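Long-range contact in soluble lytic murein transglycosylase (Pseudomonas aeruginosa, PDB 5OHU), which cleaves the glycan strands of bacterial cell-wall peptidoglycan as a lytic transglycosylase, acting both within the strands and from their ends: residues 562-574 with 628-640. Numbering follows the deposited sequence.
Sequences HSQFNGNRVLASA and PQPIVDWHERYFD
Asn568, the N-cap of helix 569-578, passes Glu636 with CA atoms 5.7 Å apart where the C-terminal tail folds over the turn joining helices 547-564 and 569-578 of the lysozyme-like transglycosylase domain. A Schellman motif ends the first helix, and a type I' turn leads into the second. Arg569 and the buried Glu636 carry the contact through a side-on, two-nitrogen salt bridge, their planes 12° apart. Arg569 NE meets the syn lone pair of Glu636 OE1 at 2.8 Å, and Arg569 NH2 that of Glu636 OE2 at 2.9 Å. The second bonds come from opposite faces of the carboxylate, Arg569 N to Glu636 OE1 and Asp633 N to Glu636 OE2 (2.7 Å), so four bonds fix it at the helix start, probably favouring its negative charge. The guanidinium stacks on the Gln629 amide, and the Arg569 side chain touches helix 605-624. Asn568 extends its amide, CG opposite the backbone N (chi1 179°), roughly perpendicular to the Phe639 ring, while OD1 caps Leu571 N. Leu571 CD2 makes an off-centre CH-pi contact with that ring, which also meets Trp598 edge-to-face. His635 NE2 donates a nearly straight bond (171°) to Gly567 O, 2.9 Å away near the imidazole plane.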
loop_
_atom_site.group_PDB
_atom_site.type_symbol
_atom_site.label_atom_id
_atom_site.label_comp_id
_atom_site.label_asym_id
_atom_site.label_seq_id
_atom_site.Cartn_x
_atom_site.Cartn_y
_atom_site.Cartn_z
ATOM N N HIS A 562 -17.117 20.410 -0.009
ATOM C CA HIS A 562 -18.504 19.992 0.137
ATOM C C HIS A 562 -19.440 20.873 -0.692
ATOM O O HIS A 562 -20.278 20.365 -1.452
ATOM C CB HIS A 562 -18.851 20.021 1.630
ATOM C CG HIS A 562 -20.238 19.584 1.968
ATOM N ND1 HIS A 562 -21.173 20.450 2.490
ATOM C CD2 HIS A 562 -20.833 18.366 1.948
ATOM C CE1 HIS A 562 -22.294 19.799 2.751
ATOM N NE2 HIS A 562 -22.111 18.529 2.443
ATOM N N SER A 563 -19.315 22.199 -0.580
ATOM C CA SER A 563 -20.218 23.013 -1.395
ATOM C C SER A 563 -19.818 23.027 -2.861
ATOM O O SER A 563 -20.686 23.173 -3.721
ATOM C CB SER A 563 -20.341 24.450 -0.863
ATOM O OG SER A 563 -19.102 24.957 -0.454
ATOM N N GLN A 564 -18.548 22.818 -3.174
ATOM C CA GLN A 564 -18.145 22.746 -4.569
ATOM C C GLN A 564 -18.819 21.582 -5.298
ATOM O O GLN A 564 -19.036 21.671 -6.509
ATOM C CB GLN A 564 -16.622 22.653 -4.642
ATOM C CG GLN A 564 -16.068 22.270 -5.978
ATOM C CD GLN A 564 -14.560 22.401 -6.038
ATOM O OE1 GLN A 564 -13.884 22.461 -5.007
ATOM N NE2 GLN A 564 -14.024 22.441 -7.251
ATOM N N PHE A 565 -19.199 20.518 -4.584
ATOM C CA PHE A 565 -19.920 19.387 -5.161
ATOM C C PHE A 565 -21.334 19.299 -4.609
ATOM O O PHE A 565 -21.846 18.211 -4.312
ATOM C CB PHE A 565 -19.147 18.086 -4.938
ATOM C CG PHE A 565 -17.920 17.993 -5.789
ATOM C CD1 PHE A 565 -18.018 17.618 -7.130
ATOM C CD2 PHE A 565 -16.684 18.351 -5.282
ATOM C CE1 PHE A 565 -16.909 17.554 -7.940
ATOM C CE2 PHE A 565 -15.561 18.300 -6.093
ATOM C CZ PHE A 565 -15.675 17.891 -7.439
ATOM N N ASN A 566 -21.954 20.465 -4.434
ATOM C CA ASN A 566 -23.374 20.596 -4.101
ATOM C C ASN A 566 -23.743 19.840 -2.828
ATOM O O ASN A 566 -24.840 19.304 -2.707
ATOM C CB ASN A 566 -24.244 20.164 -5.279
ATOM C CG ASN A 566 -23.938 20.972 -6.530
ATOM O OD1 ASN A 566 -23.911 22.201 -6.489
ATOM N ND2 ASN A 566 -23.657 20.286 -7.634
ATOM N N GLY A 567 -22.832 19.826 -1.856
ATOM C CA GLY A 567 -23.113 19.200 -0.581
ATOM C C GLY A 567 -23.205 17.697 -0.629
ATOM O O GLY A 567 -23.806 17.093 0.263
ATOM N N ASN A 568 -22.636 17.075 -1.662
ATOM C CA ASN A 568 -22.688 15.628 -1.832
ATOM C C ASN A 568 -21.412 15.037 -1.227
ATOM O O ASN A 568 -20.315 15.294 -1.726
ATOM C CB ASN A 568 -22.830 15.279 -3.317
ATOM C CG ASN A 568 -22.873 13.772 -3.578
ATOM O OD1 ASN A 568 -22.112 12.997 -2.996
ATOM N ND2 ASN A 568 -23.726 13.361 -4.514
ATOM N N ARG A 569 -21.568 14.225 -0.179
ATOM C CA ARG A 569 -20.430 13.699 0.577
ATOM C C ARG A 569 -19.654 12.661 -0.220
ATOM O O ARG A 569 -18.442 12.506 -0.019
ATOM C CB ARG A 569 -20.911 13.078 1.900
ATOM C CG ARG A 569 -21.330 14.042 3.030
ATOM C CD ARG A 569 -22.025 13.221 4.137
ATOM N NE ARG A 569 -22.785 12.104 3.553
ATOM C CZ ARG A 569 -22.717 10.848 3.965
ATOM N NH1 ARG A 569 -21.866 10.520 4.936
ATOM N NH2 ARG A 569 -23.448 9.923 3.347
ATOM N N VAL A 570 -20.330 11.916 -1.093
ATOM C CA VAL A 570 -19.637 10.946 -1.940
ATOM C C VAL A 570 -18.619 11.646 -2.833
ATOM O O VAL A 570 -17.444 11.261 -2.897
ATOM C CB VAL A 570 -20.641 10.147 -2.785
ATOM C CG1 VAL A 570 -19.900 9.097 -3.605
ATOM C CG2 VAL A 570 -21.700 9.494 -1.898
ATOM N N LEU A 571 -19.064 12.668 -3.560
ATOM C CA LEU A 571 -18.158 13.389 -4.441
ATOM C C LEU A 571 -17.112 14.161 -3.643
ATOM O O LEU A 571 -15.923 14.153 -3.985
ATOM C CB LEU A 571 -18.959 14.332 -5.327
ATOM C CG LEU A 571 -20.021 13.628 -6.169
ATOM C CD1 LEU A 571 -20.911 14.665 -6.871
ATOM C CD2 LEU A 571 -19.341 12.719 -7.190
ATOM N N ALA A 572 -17.542 14.845 -2.579
ATOM C CA ALA A 572 -16.603 15.647 -1.801
ATOM C C ALA A 572 -15.531 14.770 -1.151
ATOM O O ALA A 572 -14.363 15.164 -1.081
ATOM C CB ALA A 572 -17.350 16.460 -0.747
ATOM N N SER A 573 -15.907 13.578 -0.679
ATOM C CA SER A 573 -14.917 12.675 -0.102
ATOM C C SER A 573 -13.903 12.266 -1.154
ATOM O O SER A 573 -12.688 12.255 -0.894
ATOM C CB SER A 573 -15.585 11.431 0.500
ATOM O OG SER A 573 -16.426 11.795 1.583
ATOM N N ALA A 574 -14.391 11.924 -2.350
ATOM C CA ALA A 574 -13.494 11.562 -3.444
ATOM C C ALA A 574 -12.556 12.716 -3.775
ATOM O O ALA A 574 -11.360 12.513 -4.014
ATOM C CB ALA A 574 -14.305 11.147 -4.676
ATOM N N PRO A 628 -27.914 9.715 13.691
ATOM C CA PRO A 628 -27.820 8.626 12.711
ATOM C C PRO A 628 -27.538 9.134 11.308
ATOM O O PRO A 628 -28.085 10.144 10.855
ATOM C CB PRO A 628 -29.200 7.955 12.768
ATOM C CG PRO A 628 -29.966 8.635 13.897
ATOM C CD PRO A 628 -29.023 9.515 14.637
ATOM N N GLN A 629 -26.687 8.390 10.619
ATOM C CA GLN A 629 -26.165 8.718 9.295
ATOM C C GLN A 629 -26.389 7.497 8.417
ATOM O O GLN A 629 -25.750 6.451 8.634
ATOM C CB GLN A 629 -24.677 9.073 9.393
ATOM C CG GLN A 629 -23.964 9.385 8.084
ATOM C CD GLN A 629 -24.649 10.453 7.260
ATOM O OE1 GLN A 629 -25.330 10.172 6.269
ATOM N NE2 GLN A 629 -24.452 11.690 7.657
ATOM N N PRO A 630 -27.299 7.549 7.460
ATOM C CA PRO A 630 -27.412 6.459 6.493
ATOM C C PRO A 630 -26.162 6.412 5.618
ATOM O O PRO A 630 -25.434 7.400 5.489
ATOM C CB PRO A 630 -28.646 6.843 5.663
ATOM C CG PRO A 630 -28.855 8.312 5.896
ATOM C CD PRO A 630 -28.231 8.657 7.207
ATOM N N ILE A 631 -25.940 5.266 4.962
ATOM C CA ILE A 631 -24.718 5.114 4.166
ATOM C C ILE A 631 -24.624 6.201 3.089
ATOM O O ILE A 631 -23.529 6.690 2.783
ATOM C CB ILE A 631 -24.629 3.697 3.570
ATOM C CG1 ILE A 631 -23.258 3.489 2.885
ATOM C CG2 ILE A 631 -25.777 3.414 2.592
ATOM C CD1 ILE A 631 -22.096 3.365 3.868
ATOM N N VAL A 632 -25.759 6.587 2.486
ATOM C CA VAL A 632 -25.849 7.807 1.689
ATOM C C VAL A 632 -27.179 8.484 1.982
ATOM O O VAL A 632 -28.180 7.844 2.315
ATOM C CB VAL A 632 -25.737 7.580 0.166
ATOM C CG1 VAL A 632 -24.283 7.339 -0.249
ATOM C CG2 VAL A 632 -26.658 6.452 -0.255
ATOM N N ASP A 633 -27.182 9.792 1.822
ATOM C CA ASP A 633 -28.378 10.589 2.023
ATOM C C ASP A 633 -29.242 10.596 0.766
ATOM O O ASP A 633 -28.772 10.307 -0.338
ATOM C CB ASP A 633 -27.984 12.008 2.434
ATOM C CG ASP A 633 -27.498 12.062 3.870
ATOM O OD1 ASP A 633 -28.171 11.468 4.748
ATOM O OD2 ASP A 633 -26.448 12.674 4.118
ATOM N N TRP A 634 -30.528 10.916 0.957
ATOM C CA TRP A 634 -31.467 10.992 -0.165
ATOM C C TRP A 634 -30.896 11.804 -1.307
ATOM O O TRP A 634 -30.968 11.389 -2.468
ATOM C CB TRP A 634 -32.791 11.628 0.262
ATOM C CG TRP A 634 -33.503 10.909 1.315
ATOM C CD1 TRP A 634 -33.835 11.385 2.555
ATOM C CD2 TRP A 634 -34.016 9.578 1.239
ATOM N NE1 TRP A 634 -34.493 10.425 3.268
ATOM C CE2 TRP A 634 -34.631 9.305 2.485
ATOM C CE3 TRP A 634 -34.004 8.585 0.243
ATOM C CZ2 TRP A 634 -35.236 8.074 2.770
ATOM C CZ3 TRP A 634 -34.606 7.351 0.517
ATOM C CH2 TRP A 634 -35.218 7.109 1.780
ATOM N N HIS A 635 -30.316 12.962 -1.006
ATOM C CA HIS A 635 -29.876 13.808 -2.104
ATOM C C HIS A 635 -28.602 13.317 -2.767
ATOM O O HIS A 635 -28.194 13.899 -3.771
ATOM C CB HIS A 635 -29.675 15.248 -1.643
ATOM C CG HIS A 635 -28.471 15.454 -0.780
ATOM N ND1 HIS A 635 -28.477 15.211 0.581
ATOM C CD2 HIS A 635 -27.235 15.929 -1.073
ATOM C CE1 HIS A 635 -27.291 15.516 1.086
ATOM N NE2 HIS A 635 -26.521 15.954 0.103
ATOM N N GLU A 636 -27.972 12.269 -2.234
ATOM C CA GLU A 636 -26.730 11.732 -2.779
ATOM C C GLU A 636 -26.929 10.508 -3.669
ATOM O O GLU A 636 -25.983 10.096 -4.344
ATOM C CB GLU A 636 -25.782 11.370 -1.624
ATOM C CG GLU A 636 -25.401 12.546 -0.737
ATOM C CD GLU A 636 -24.658 12.124 0.535
ATOM O OE1 GLU A 636 -23.898 12.963 1.076
ATOM O OE2 GLU A 636 -24.852 10.957 0.986
ATOM N N ARG A 637 -28.133 9.924 -3.703
ATOM C CA ARG A 637 -28.299 8.621 -4.341
ATOM C C ARG A 637 -28.130 8.674 -5.863
ATOM O O ARG A 637 -27.804 7.651 -6.472
ATOM C CB ARG A 637 -29.659 8.036 -3.956
ATOM C CG ARG A 637 -29.872 8.035 -2.449
ATOM C CD ARG A 637 -31.117 7.288 -2.009
ATOM N NE ARG A 637 -30.969 5.869 -2.250
ATOM C CZ ARG A 637 -30.698 4.961 -1.312
ATOM N NH1 ARG A 637 -30.556 5.320 -0.047
ATOM N NH2 ARG A 637 -30.570 3.689 -1.653
ATOM N N TYR A 638 -28.375 9.830 -6.490
ATOM C CA TYR A 638 -28.126 10.039 -7.913
ATOM C C TYR A 638 -27.433 11.376 -8.106
ATOM O O TYR A 638 -27.654 12.317 -7.338
ATOM C CB TYR A 638 -29.398 10.089 -8.772
ATOM C CG TYR A 638 -30.169 8.818 -8.890
ATOM C CD1 TYR A 638 -29.761 7.831 -9.763
ATOM C CD2 TYR A 638 -31.331 8.611 -8.147
ATOM C CE1 TYR A 638 -30.466 6.649 -9.876
ATOM C CE2 TYR A 638 -32.040 7.442 -8.262
ATOM C CZ TYR A 638 -31.601 6.464 -9.143
ATOM O OH TYR A 638 -32.288 5.280 -9.280
ATOM N N PHE A 639 -26.622 11.458 -9.157
ATOM C CA PHE A 639 -26.005 12.719 -9.544
ATOM C C PHE A 639 -25.545 12.643 -10.996
ATOM O O PHE A 639 -25.268 11.561 -11.527
ATOM C CB PHE A 639 -24.840 13.107 -8.622
ATOM C CG PHE A 639 -23.981 11.955 -8.170
ATOM C CD1 PHE A 639 -22.919 11.521 -8.940
ATOM C CD2 PHE A 639 -24.208 11.345 -6.946
ATOM C CE1 PHE A 639 -22.114 10.492 -8.513
ATOM C CE2 PHE A 639 -23.408 10.317 -6.514
ATOM C CZ PHE A 639 -22.357 9.888 -7.300
ATOM N N ASP A 640 -25.496 13.815 -11.628
ATOM C CA ASP A 640 -25.308 14.004 -13.060
ATOM C C ASP A 640 -24.052 14.833 -13.303
ATOM O O ASP A 640 -23.378 15.273 -12.371
ATOM C CB ASP A 640 -26.518 14.707 -13.694
ATOM C CG ASP A 640 -27.757 13.828 -13.767
ATOM O OD1 ASP A 640 -28.000 13.021 -12.846
ATOM O OD2 ASP A 640 -28.512 13.963 -14.754
HETATM O O HOH W 1 -22.146 7.801 5.355
#